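Local coordinates for Dps family protein (Staphylococcus aureus subsp. aureus, PDB 2D5K) that probably oxidises and stores iron inside a hollow shell of twelve subunits, and probably also compacts the bacterial nucleoid, at residues Gln15-Thr20 and Leu78-Val83; Asn105-Leu110 and Ser135-Asn140. All coordinates share one frame; numbering follows the deposited sequence.

Contact 1 of 2, residues Gln15-Thr20 and Leu78-Val83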
ATOM      1  N   GLN B  15      30.975  -5.902  18.024  1.00 16.59           N
ATOM      2  CA  GLN B  15      30.109  -6.101  16.869  1.00 16.47           C
ATOM      3  C   GLN B  15      29.811  -4.785  16.152  1.00 18.04           C
ATOM      4  O   GLN B  15      29.690  -4.762  14.930  1.00 16.41           O
ATOM      5  CB  GLN B  15      28.799  -6.784  17.276  1.00 17.96           C
ATOM      6  CG  GLN B  15      28.975  -8.203  17.813  1.00 15.94           C
ATOM      7  CD  GLN B  15      29.857  -9.059  16.920  1.00 17.06           C
ATOM      8  OE1 GLN B  15      29.710  -9.058  15.697  1.00 17.14           O
ATOM      9  NE2 GLN B  15      30.775  -9.800  17.530  1.00 15.60           N
ATOM     10  N   VAL B  16      29.685  -3.689  16.895  1.00 19.91           N
ATOM     11  CA  VAL B  16      29.429  -2.404  16.243  1.00 20.01           C
ATOM     12  C   VAL B  16      30.609  -2.141  15.313  1.00 19.45           C
ATOM     13  O   VAL B  16      30.434  -1.693  14.175  1.00 19.00           O
ATOM     14  CB  VAL B  16      29.317  -1.240  17.260  1.00 21.83           C
ATOM     15  CG1 VAL B  16      29.178   0.088  16.516  1.00 22.80           C
ATOM     16  CG2 VAL B  16      28.112  -1.447  18.161  1.00 22.13           C
ATOM     17  N   ALA B  17      31.808  -2.445  15.802  1.00 18.00           N
ATOM     18  CA  ALA B  17      33.033  -2.266  15.029  1.00 19.05           C
ATOM     19  C   ALA B  17      33.053  -3.194  13.816  1.00 17.12           C
ATOM     20  O   ALA B  17      33.287  -2.745  12.693  1.00 15.93           O
ATOM     21  CB  ALA B  17      34.248  -2.529  15.908  1.00 18.61           C
ATOM     22  N   ASN B  18      32.809  -4.486  14.042  1.00 16.20           N
ATOM     23  CA  ASN B  18      32.793  -5.465  12.952  1.00 15.32           C
ATOM     24  C   ASN B  18      31.854  -5.068  11.822  1.00 15.73           C
ATOM     25  O   ASN B  18      32.229  -5.085  10.653  1.00 15.82           O
ATOM     26  CB  ASN B  18      32.321  -6.843  13.435  1.00 15.47           C
ATOM     27  CG  ASN B  18      33.305  -7.526  14.357  1.00 18.53           C
ATOM     28  OD1 ASN B  18      34.501  -7.234  14.350  1.00 17.98           O
ATOM     29  ND2 ASN B  18      32.802  -8.475  15.145  1.00 16.42           N
ATOM     30  N   TRP B  19      30.622  -4.724  12.177  1.00 14.55           N
ATOM     31  CA  TRP B  19      29.634  -4.393  11.171  1.00 14.25           C
ATOM     32  C   TRP B  19      29.789  -3.026  10.527  1.00 14.98           C
ATOM     33  O   TRP B  19      29.301  -2.804   9.421  1.00 15.08           O
ATOM     34  CB  TRP B  19      28.234  -4.607  11.747  1.00 16.04           C
ATOM     35  CG  TRP B  19      28.006  -6.075  12.014  1.00 17.04           C
ATOM     36  CD1 TRP B  19      28.202  -6.742  13.193  1.00 19.49           C
ATOM     37  CD2 TRP B  19      27.657  -7.072  11.045  1.00 18.69           C
ATOM     38  NE1 TRP B  19      28.002  -8.094  13.015  1.00 18.97           N
ATOM     39  CE2 TRP B  19      27.666  -8.322  11.706  1.00 19.58           C
ATOM     40  CE3 TRP B  19      27.341  -7.030   9.681  1.00 20.33           C
ATOM     41  CZ2 TRP B  19      27.369  -9.520  11.049  1.00 19.77           C
ATOM     42  CZ3 TRP B  19      27.046  -8.224   9.025  1.00 22.92           C
ATOM     43  CH2 TRP B  19      27.063  -9.451   9.714  1.00 23.09           C
ATOM     44  N   THR B  20      30.479  -2.118  11.201  1.00 14.54           N
ATOM     45  CA  THR B  20      30.709  -0.810  10.608  1.00 16.20           C
ATOM     46  C   THR B  20      31.741  -1.040   9.501  1.00 15.28           C
ATOM     47  O   THR B  20      31.614  -0.509   8.401  1.00 15.88           O
ATOM     48  CB  THR B  20      31.249   0.194  11.639  1.00 17.80           C
ATOM     49  OG1 THR B  20      30.233   0.457  12.620  1.00 18.75           O
ATOM     50  CG2 THR B  20      31.630   1.503  10.962  1.00 17.50           C
ATOM     51  N   LEU B  78      37.899   0.441  13.108  1.00 23.62           N
ATOM     52  CA  LEU B  78      38.985  -0.260  12.432  1.00 23.39           C
ATOM     53  C   LEU B  78      39.932  -0.915  13.432  1.00 25.95           C
ATOM     54  O   LEU B  78      40.552  -1.934  13.137  1.00 23.96           O
ATOM     55  CB  LEU B  78      39.774   0.708  11.543  1.00 23.44           C
ATOM     56  CG  LEU B  78      39.081   1.205  10.271  1.00 21.35           C
ATOM     57  CD1 LEU B  78      39.871   2.359   9.660  1.00 23.70           C
ATOM     58  CD2 LEU B  78      38.960   0.059   9.279  1.00 20.80           C
ATOM     59  N   GLU B  79      40.035  -0.329  14.621  1.00 28.39           N
ATOM     60  CA  GLU B  79      40.919  -0.863  15.651  1.00 31.46           C
ATOM     61  C   GLU B  79      40.385  -2.143  16.297  1.00 30.96           C
ATOM     62  O   GLU B  79      41.140  -3.082  16.539  1.00 32.15           O
ATOM     63  CB  GLU B  79      41.151   0.184  16.747  1.00 34.11           C
ATOM     64  CG  GLU B  79      41.596   1.544  16.236  1.00 37.77           C
ATOM     65  CD  GLU B  79      41.887   2.530  17.355  1.00 40.29           C
ATOM     66  OE1 GLU B  79      41.066   2.634  18.295  1.00 41.06           O
ATOM     67  OE2 GLU B  79      42.934   3.208  17.289  1.00 41.79           O
ATOM     68  N   GLN B  80      39.085  -2.182  16.564  1.00 30.11           N
ATOM     69  CA  GLN B  80      38.483  -3.337  17.225  1.00 29.29           C
ATOM     70  C   GLN B  80      37.997  -4.458  16.302  1.00 27.54           C
ATOM     71  O   GLN B  80      38.045  -5.633  16.667  1.00 26.61           O
ATOM     72  CB  GLN B  80      37.306  -2.878  18.090  1.00 31.11           C
ATOM     73  CG  GLN B  80      37.604  -1.691  18.992  1.00 35.79           C
ATOM     74  CD  GLN B  80      36.405  -1.290  19.830  1.00 37.07           C
ATOM     75  OE1 GLN B  80      36.391  -0.224  20.449  1.00 40.58           O
ATOM     76  NE2 GLN B  80      35.391  -2.148  19.861  1.00 38.58           N
ATOM     77  N   SER B  81      37.529  -4.091  15.116  1.00 24.32           N
ATOM     78  CA  SER B  81      36.989  -5.054  14.157  1.00 22.14           C
ATOM     79  C   SER B  81      37.853  -6.259  13.779  1.00 21.04           C
ATOM     80  O   SER B  81      39.049  -6.122  13.516  1.00 22.09           O
ATOM     81  CB  SER B  81      36.598  -4.323  12.870  1.00 21.49           C
ATOM     82  OG  SER B  81      36.107  -5.235  11.900  1.00 18.12           O
ATOM     83  N   ILE B  82      37.236  -7.441  13.740  1.00 19.52           N
ATOM     84  CA  ILE B  82      37.948  -8.645  13.322  1.00 19.36           C
ATOM     85  C   ILE B  82      37.716  -8.775  11.817  1.00 18.62           C
ATOM     86  O   ILE B  82      38.314  -9.618  11.142  1.00 18.45           O
ATOM     87  CB  ILE B  82      37.437  -9.925  14.032  1.00 20.04           C
ATOM     88  CG1 ILE B  82      35.961 -10.165  13.708  1.00 20.89           C
ATOM     89  CG2 ILE B  82      37.675  -9.809  15.530  1.00 21.82           C
ATOM     90  CD1 ILE B  82      35.456 -11.527  14.148  1.00 22.70           C
ATOM     91  N   VAL B  83      36.824  -7.935  11.301  1.00 17.84           N
ATOM     92  CA  VAL B  83      36.536  -7.908   9.873  1.00 16.21           C
ATOM     93  C   VAL B  83      37.526  -6.912   9.287  1.00 16.81           C
ATOM     94  O   VAL B  83      37.574  -5.754   9.709  1.00 16.64           O
ATOM     95  CB  VAL B  83      35.101  -7.417   9.583  1.00 17.87           C
ATOM     96  CG1 VAL B  83      34.905  -7.238   8.081  1.00 14.37           C
ATOM     97  CG2 VAL B  83      34.090  -8.413  10.134  1.00 15.72           C
TER
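The side-chain oxygen of N18 takes two hydrogen bonds. One comes from the backbone N of I82, at 2.8 Å from N18 OD1, and the other from NE2 of Q14. The I82 bond is nearly straight, with an angle of 167° at the hydrogen, and its donor lies in the plane of the N18 amide. This contact holds the end of the short helix 74-80 against helix 5-32. A short helix in the long connection between the second and third bundle helices is a feature of the Dps fold. L78 on it also packs on T75 of a second subunit.

N18 has CG anti to its own carbonyl carbon (chi1 -69°), and its tip reaches the turn at S81 and I82, just after helix 74-80. N18 ND2 donates to Q15 OE1 at 3.2 Å, from above the Q15 carbonyl plane, and also bonds to Q109 OE1 of helix 92-120. With both ends of the amide held, its rotation is fixed.

S81 is the first residue to leave helical geometry. S81 OG, anti to its backbone N, donates to V83 O at 2.7 Å, on a lone pair of that oxygen, which braces the turn. The A17 methyl packs, with A17 CB 3.8 Å from Q80 CB. V83 sends its CB toward helix 5-32, and V83 CG2 sits 3.8 Å from N18 O. I82 crosses the N18 side chain obliquely. Its CG1 takes the crowded position between N and the carbonyl carbon (chi1 61°), so I82 CG1 lies 3.3 Å from N18 OD1.

Contact 2 of 2, residues Asn105-Leu110 and Ser135-Asn140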
ATOM      1  N   ASN B 105      33.773 -16.285  11.452  1.00 15.30           N
ATOM      2  CA  ASN B 105      34.474 -15.660  12.569  1.00 14.52           C
ATOM      3  C   ASN B 105      33.523 -14.922  13.502  1.00 14.27           C
ATOM      4  O   ASN B 105      33.642 -15.011  14.724  1.00 12.88           O
ATOM      5  CB  ASN B 105      35.538 -14.679  12.067  1.00 16.74           C
ATOM      6  CG  ASN B 105      36.654 -15.367  11.305  1.00 19.16           C
ATOM      7  OD1 ASN B 105      36.867 -16.575  11.443  1.00 17.74           O
ATOM      8  ND2 ASN B 105      37.385 -14.596  10.507  1.00 18.89           N
ATOM      9  N   ILE B 106      32.586 -14.182  12.919  1.00 13.77           N
ATOM     10  CA  ILE B 106      31.618 -13.433  13.704  1.00 12.58           C
ATOM     11  C   ILE B 106      30.706 -14.374  14.490  1.00 13.96           C
ATOM     12  O   ILE B 106      30.428 -14.140  15.666  1.00 13.93           O
ATOM     13  CB  ILE B 106      30.770 -12.524  12.789  1.00 12.92           C
ATOM     14  CG1 ILE B 106      31.658 -11.404  12.234  1.00 14.94           C
ATOM     15  CG2 ILE B 106      29.571 -11.953  13.561  1.00 13.88           C
ATOM     16  CD1 ILE B 106      31.047 -10.643  11.067  1.00 15.85           C
ATOM     17  N   SER B 107      30.243 -15.443  13.849  1.00 13.46           N
ATOM     18  CA  SER B 107      29.362 -16.378  14.537  1.00 13.79           C
ATOM     19  C   SER B 107      30.058 -16.968  15.760  1.00 15.04           C
ATOM     20  O   SER B 107      29.433 -17.166  16.800  1.00 14.40           O
ATOM     21  CB  SER B 107      28.919 -17.500  13.596  1.00 13.96           C
ATOM     22  OG  SER B 107      28.001 -18.361  14.255  1.00 15.62           O
ATOM     23  N   LYS B 108      31.353 -17.246  15.636  1.00 14.70           N
ATOM     24  CA  LYS B 108      32.113 -17.795  16.753  1.00 15.45           C
ATOM     25  C   LYS B 108      32.212 -16.760  17.876  1.00 14.37           C
ATOM     26  O   LYS B 108      32.083 -17.095  19.056  1.00 13.74           O
ATOM     27  CB  LYS B 108      33.515 -18.209  16.291  1.00 18.07           C
ATOM     28  CG  LYS B 108      34.368 -18.813  17.395  1.00 23.01           C
ATOM     29  CD  LYS B 108      35.700 -19.325  16.857  1.00 28.29           C
ATOM     30  CE  LYS B 108      36.560 -19.901  17.978  1.00 30.24           C
ATOM     31  NZ  LYS B 108      37.882 -20.376  17.474  1.00 34.54           N
ATOM     32  N   GLN B 109      32.441 -15.501  17.508  1.00 14.45           N
ATOM     33  CA  GLN B 109      32.522 -14.431  18.502  1.00 15.04           C
ATOM     34  C   GLN B 109      31.181 -14.289  19.199  1.00 14.90           C
ATOM     35  O   GLN B 109      31.112 -14.072  20.410  1.00 15.01           O
ATOM     36  CB  GLN B 109      32.843 -13.080  17.859  1.00 17.37           C
ATOM     37  CG  GLN B 109      34.273 -12.842  17.456  1.00 22.60           C
ATOM     38  CD  GLN B 109      34.531 -11.365  17.220  1.00 25.24           C
ATOM     39  OE1 GLN B 109      33.707 -10.672  16.616  1.00 21.96           O
ATOM     40  NE2 GLN B 109      35.673 -10.874  17.692  1.00 24.15           N
ATOM     41  N   LEU B 110      30.107 -14.398  18.424  1.00 14.22           N
ATOM     42  CA  LEU B 110      28.771 -14.259  18.986  1.00 13.05           C
ATOM     43  C   LEU B 110      28.430 -15.376  19.969  1.00 14.60           C
ATOM     44  O   LEU B 110      27.710 -15.150  20.938  1.00 13.57           O
ATOM     45  CB  LEU B 110      27.728 -14.197  17.864  1.00 13.11           C
ATOM     46  CG  LEU B 110      27.738 -12.910  17.032  1.00 13.35           C
ATOM     47  CD1 LEU B 110      26.820 -13.063  15.834  1.00 13.75           C
ATOM     48  CD2 LEU B 110      27.293 -11.735  17.899  1.00 14.20           C
ATOM     49  N   SER B 135      20.859 -14.741  11.736  1.00 13.21           N
ATOM     50  CA  SER B 135      21.005 -14.249  10.367  1.00 13.96           C
ATOM     51  C   SER B 135      22.391 -14.535   9.797  1.00 12.92           C
ATOM     52  O   SER B 135      22.528 -14.916   8.630  1.00 13.13           O
ATOM     53  CB  SER B 135      20.728 -12.748  10.317  1.00 15.49           C
ATOM     54  OG  SER B 135      20.923 -12.255   9.001  1.00 23.51           O
ATOM     55  N   VAL B 136      23.420 -14.347  10.615  1.00 13.01           N
ATOM     56  CA  VAL B 136      24.788 -14.610  10.173  1.00 13.00           C
ATOM     57  C   VAL B 136      24.942 -16.060   9.707  1.00 12.78           C
ATOM     58  O   VAL B 136      25.486 -16.330   8.628  1.00 13.04           O
ATOM     59  CB  VAL B 136      25.797 -14.311  11.313  1.00 12.54           C
ATOM     60  CG1 VAL B 136      27.167 -14.901  10.984  1.00 13.24           C
ATOM     61  CG2 VAL B 136      25.908 -12.798  11.512  1.00 13.05           C
ATOM     62  N   ASP B 137      24.456 -16.997  10.512  1.00 11.93           N
ATOM     63  CA  ASP B 137      24.557 -18.412  10.160  1.00 13.24           C
ATOM     64  C   ASP B 137      23.757 -18.752   8.909  1.00 13.32           C
ATOM     65  O   ASP B 137      24.190 -19.554   8.080  1.00 13.73           O
ATOM     66  CB  ASP B 137      24.080 -19.290  11.325  1.00 13.85           C
ATOM     67  CG  ASP B 137      25.051 -19.290  12.493  1.00 16.15           C
ATOM     68  OD1 ASP B 137      26.186 -18.792  12.331  1.00 16.92           O
ATOM     69  OD2 ASP B 137      24.681 -19.803  13.574  1.00 16.33           O
ATOM     70  N   LYS B 138      22.582 -18.148   8.778  1.00 12.23           N
ATOM     71  CA  LYS B 138      21.728 -18.394   7.621  1.00 13.52           C
ATOM     72  C   LYS B 138      22.433 -17.918   6.355  1.00 13.62           C
ATOM     73  O   LYS B 138      22.512 -18.646   5.364  1.00 13.84           O
ATOM     74  CB  LYS B 138      20.399 -17.657   7.799  1.00 14.09           C
ATOM     75  CG  LYS B 138      19.378 -17.922   6.713  1.00 18.70           C
ATOM     76  CD  LYS B 138      18.063 -17.225   7.051  1.00 21.63           C
ATOM     77  CE  LYS B 138      16.983 -17.535   6.027  1.00 27.66           C
ATOM     78  NZ  LYS B 138      15.701 -16.828   6.346  1.00 27.98           N
ATOM     79  N   HIS B 139      22.947 -16.694   6.389  1.00 14.36           N
ATOM     80  CA  HIS B 139      23.658 -16.149   5.237  1.00 13.96           C
ATOM     81  C   HIS B 139      24.880 -17.000   4.913  1.00 14.80           C
ATOM     82  O   HIS B 139      25.188 -17.241   3.747  1.00 14.44           O
ATOM     83  CB  HIS B 139      24.130 -14.720   5.512  1.00 14.48           C
ATOM     84  CG  HIS B 139      23.029 -13.708   5.540  1.00 17.17           C
ATOM     85  ND1 HIS B 139      22.165 -13.519   4.482  1.00 21.65           N
ATOM     86  CD2 HIS B 139      22.670 -12.811   6.487  1.00 17.72           C
ATOM     87  CE1 HIS B 139      21.322 -12.544   4.778  1.00 22.22           C
ATOM     88  NE2 HIS B 139      21.608 -12.099   5.988  1.00 19.41           N
ATOM     89  N   ASN B 140      25.579 -17.452   5.949  1.00 15.16           N
ATOM     90  CA  ASN B 140      26.776 -18.249   5.730  1.00 15.97           C
ATOM     91  C   ASN B 140      26.445 -19.545   5.000  1.00 15.98           C
ATOM     92  O   ASN B 140      27.198 -19.978   4.129  1.00 15.69           O
ATOM     93  CB  ASN B 140      27.479 -18.537   7.057  1.00 15.86           C
ATOM     94  CG  ASN B 140      28.976 -18.719   6.888  1.00 17.38           C
ATOM     95  OD1 ASN B 140      29.508 -18.553   5.789  1.00 16.82           O
ATOM     96  ND2 ASN B 140      29.661 -19.051   7.974  1.00 16.73           N
TER
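S107 holds OG anti to its backbone N (chi1 -177°), while D137 holds CG anti to its carbonyl carbon (chi1 -71°). These torsions bring the two tips together. D137 OD1 accepts from S107 OG at 2.7 Å with its syn lone pair, on the side of OD2. The carbon that bears the hydroxyl is close too, with S107 CB 3.3 Å from D137 OD1. The second oxygen, OD2, makes a salt bridge to R62 of a third subunit. The carboxylate is therefore shared between a helix of its own chain and a neighbour, which probably favours its charged form.

The two segments belong to the third and fourth long helices of the ferritin-like four-helix bundle. They run antiparallel at 152°, with axes 9.7 Å apart. Beside the polar pair lies an apolar cluster of V136, I106 and L110. V136 sends its CB toward helix 92-120 and splits its two methyls. V136 CG1 meets S107 CB at 4.1 Å. V136 CG2 faces the interior, 4.3 Å from I106 CG2, and it also meets L110 CD1 at 4.4 Å. W19 of helix 5-32 touches both I106 and V136 on this inner side.

Overall arrangement
The two contacts lie in series along the chain, and contact 1 closes before contact 2 opens. Their centres are 14 Å apart. Contact 1 joins the short helix 74-80 and the turn after it to helix 5-32. Contact 2 pairs helices 92-120 and 123-147 within the bundle. Q109 bridges them: its OE1 probably accepts from N18 ND2 at 2.8 Å and from Q15 NE2 at 3.2 Å. Packing of Q15 on I106 adds to this. The outer connection meets the bundle through helix 5-32 and also directly, where I82 CG2 packs 3.1 Å from Q109 NE2. Each contact also borders a different neighbouring subunit, as suits a protein that forms a twelve-chain assembly.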